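Local coordinates for Lmo2812 protein (Listeria monocytogenes EGD-e, PDB 5ZQA) that probably acts as a serine-type D-Ala-D-Ala carboxypeptidase, a penicillin-binding protein that removes the terminal D-alanine from peptidoglycan stem peptides, at residues A[69-74]-A[141-146]. Numbering follows the deposited sequence.
Sequences AFLVLE and KEMNNQ. With MG (magnesium ion), chain B.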
loop_
_atom_site.group_PDB
_atom_site.type_symbol
_atom_site.label_atom_id
_atom_site.label_comp_id
_atom_site.label_asym_id
_atom_site.label_seq_id
_atom_site.Cartn_x
_atom_site.Cartn_y
_atom_site.Cartn_z
ATOM N N ALA A 69 -0.460 5.339 -5.705
ATOM C CA ALA A 69 -1.236 6.370 -5.005
ATOM C C ALA A 69 -0.447 7.672 -4.911
ATOM O O ALA A 69 -0.992 8.753 -5.178
ATOM C CB ALA A 69 -1.647 5.887 -3.605
ATOM N N PHE A 70 0.826 7.579 -4.530
ATOM C CA PHE A 70 1.677 8.765 -4.420
ATOM C C PHE A 70 1.704 9.537 -5.731
ATOM O O PHE A 70 1.528 10.757 -5.747
ATOM C CB PHE A 70 3.109 8.381 -4.002
ATOM C CG PHE A 70 3.992 9.566 -3.733
ATOM C CD1 PHE A 70 3.985 10.183 -2.497
ATOM C CD2 PHE A 70 4.801 10.091 -4.731
ATOM C CE1 PHE A 70 4.793 11.284 -2.246
ATOM C CE2 PHE A 70 5.602 11.186 -4.485
ATOM C CZ PHE A 70 5.594 11.781 -3.239
ATOM N N LEU A 71 1.885 8.817 -6.831
ATOM C CA LEU A 71 1.978 9.458 -8.132
ATOM C C LEU A 71 0.638 10.038 -8.623
ATOM O O LEU A 71 0.621 11.082 -9.287
ATOM C CB LEU A 71 2.560 8.469 -9.149
ATOM C CG LEU A 71 4.054 8.240 -8.892
ATOM C CD1 LEU A 71 4.592 7.102 -9.753
ATOM C CD2 LEU A 71 4.870 9.510 -9.132
ATOM N N VAL A 72 -0.473 9.390 -8.286
ATOM C CA VAL A 72 -1.794 9.946 -8.561
ATOM C C VAL A 72 -1.994 11.252 -7.812
ATOM O O VAL A 72 -2.412 12.259 -8.395
ATOM C CB VAL A 72 -2.899 8.946 -8.180
ATOM C CG1 VAL A 72 -4.261 9.614 -8.165
ATOM C CG2 VAL A 72 -2.873 7.759 -9.151
ATOM N N LEU A 73 -1.651 11.246 -6.529
ATOM C CA LEU A 73 -1.844 12.422 -5.683
ATOM C C LEU A 73 -0.926 13.577 -6.117
ATOM O O LEU A 73 -1.351 14.745 -6.122
ATOM C CB LEU A 73 -1.615 12.051 -4.221
ATOM C CG LEU A 73 -2.693 11.103 -3.690
ATOM C CD1 LEU A 73 -2.286 10.510 -2.353
ATOM C CD2 LEU A 73 -4.031 11.815 -3.569
ATOM N N GLU A 74 0.310 13.258 -6.508
ATOM C CA GLU A 74 1.211 14.266 -7.086
ATOM C C GLU A 74 0.603 14.889 -8.350
ATOM O O GLU A 74 0.597 16.108 -8.519
ATOM C CB GLU A 74 2.579 13.657 -7.429
ATOM C CG GLU A 74 3.413 13.255 -6.223
ATOM C CD GLU A 74 4.027 14.454 -5.534
ATOM O OE1 GLU A 74 4.934 15.081 -6.130
ATOM O OE2 GLU A 74 3.585 14.795 -4.414
ATOM N N LYS A 141 8.656 2.704 -14.927
ATOM C CA LYS A 141 9.860 3.535 -14.914
ATOM C C LYS A 141 9.643 4.779 -14.054
ATOM O O LYS A 141 10.529 5.191 -13.308
ATOM C CB LYS A 141 10.260 3.923 -16.342
ATOM C CG LYS A 141 11.510 4.798 -16.447
ATOM C CD LYS A 141 12.310 4.460 -17.708
ATOM C CE LYS A 141 11.402 4.362 -18.928
ATOM N NZ LYS A 141 12.127 3.993 -20.179
ATOM N N GLU A 142 8.452 5.363 -14.125
ATOM C CA GLU A 142 8.149 6.525 -13.297
ATOM C C GLU A 142 8.042 6.155 -11.820
ATOM O O GLU A 142 8.459 6.929 -10.962
ATOM C CB GLU A 142 6.865 7.197 -13.773
ATOM C CG GLU A 142 7.013 7.886 -15.125
ATOM C CD GLU A 142 8.041 9.013 -15.103
ATOM O OE1 GLU A 142 8.310 9.565 -14.012
ATOM O OE2 GLU A 142 8.581 9.347 -16.180
ATOM N N MET A 143 7.516 4.970 -11.526
ATOM C CA MET A 143 7.484 4.491 -10.145
ATOM C C MET A 143 8.898 4.383 -9.585
ATOM O O MET A 143 9.167 4.806 -8.466
ATOM C CB MET A 143 6.787 3.124 -10.050
ATOM C CG MET A 143 5.326 3.122 -10.453
ATOM S SD MET A 143 4.624 1.453 -10.460
ATOM C CE MET A 143 4.257 1.213 -8.714
ATOM N N ASN A 144 9.807 3.804 -10.368
ATOM C CA ASN A 144 11.181 3.641 -9.902
ATOM C C ASN A 144 11.936 4.975 -9.869
ATOM O O ASN A 144 12.777 5.201 -8.988
ATOM C CB ASN A 144 11.881 2.612 -10.777
ATOM C CG ASN A 144 11.367 1.223 -10.517
ATOM O OD1 ASN A 144 11.258 0.819 -9.367
ATOM N ND2 ASN A 144 11.011 0.498 -11.573
ATOM N N ASN A 145 11.609 5.872 -10.798
ATOM C CA ASN A 145 12.172 7.217 -10.742
ATOM C C ASN A 145 11.780 7.928 -9.460
ATOM O O ASN A 145 12.604 8.593 -8.835
ATOM C CB ASN A 145 11.726 8.040 -11.948
ATOM C CG ASN A 145 12.527 7.728 -13.188
ATOM O OD1 ASN A 145 13.555 7.050 -13.125
ATOM N ND2 ASN A 145 12.076 8.239 -14.326
ATOM N N GLN A 146 10.524 7.783 -9.058
ATOM C CA GLN A 146 10.053 8.424 -7.838
ATOM C C GLN A 146 10.689 7.783 -6.612
ATOM O O GLN A 146 11.002 8.481 -5.651
ATOM C CB GLN A 146 8.522 8.360 -7.736
ATOM C CG GLN A 146 7.970 9.100 -6.518
ATOM C CD GLN A 146 8.281 10.595 -6.538
ATOM O OE1 GLN A 146 8.895 11.124 -5.610
ATOM N NE2 GLN A 146 7.845 11.279 -7.586
HETATM MG MG MG B . 5.581 17.088 -5.752
HETATM O O HOH W 1 6.393 13.694 -8.236
HETATM O O HOH W 2 5.070 16.726 -3.734
HETATM O O HOH W 3 3.605 17.839 -6.085
HETATM O O HOH W 4 7.459 16.213 -5.614
HETATM O O HOH W 5 5.965 17.432 -7.645
#
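Q146 lays the end of its side chain against the ring of F70. Its CD lies 3.4 Å from F70 CE2, and its OE1 is 3.5 Å from the same ring carbon. The amide and ring planes are 52° apart, so this is not a flat stack. Q146 NE2 lies in the plane of the ring, at its edge. The Q146 chain leaves its helix with CG anti to the backbone N, then bends at chi2 (62°), which brings the amide to the CE2 side of the ring.

L71 reaches the other helix with both methyls. CD2 packs 3.8 Å from Q146 NE2, where the two side chains run past each other in opposite directions. CD1 faces the backbone of the other helix and sits 3.9 Å from M143 CA. It also meets M143 CG at 4.1 Å, an apolar touch near the root of the methionine.

Polar linkage across the contact goes through water. Water 1 donates to E74 OE1 and accepts a weak hydrogen bond from Q146 NE2 at 2.9 Å. E74 OE1 also binds a magnesium ion at 2.1 Å, with waters 2, 3, 4 and 5 as further ligands. OE1 alone of the carboxylate binds this metal; OE2 is hydrogen-bonded to H189 NE2. H189 in turn packs edge-to-face with F70 and, with E191, binds a second magnesium ion.

The axes of segments 69-74 and 141-146 approach to 10.8 Å and cross at 89°, beside the magnesium ion held by E74. Helix 65-77 begins at K65, the predicted proton acceptor of an SxxK pattern. This SxxK helix is a central helix of the helical region in penicillin-binding proteins, and here helix 139-150 packs across it.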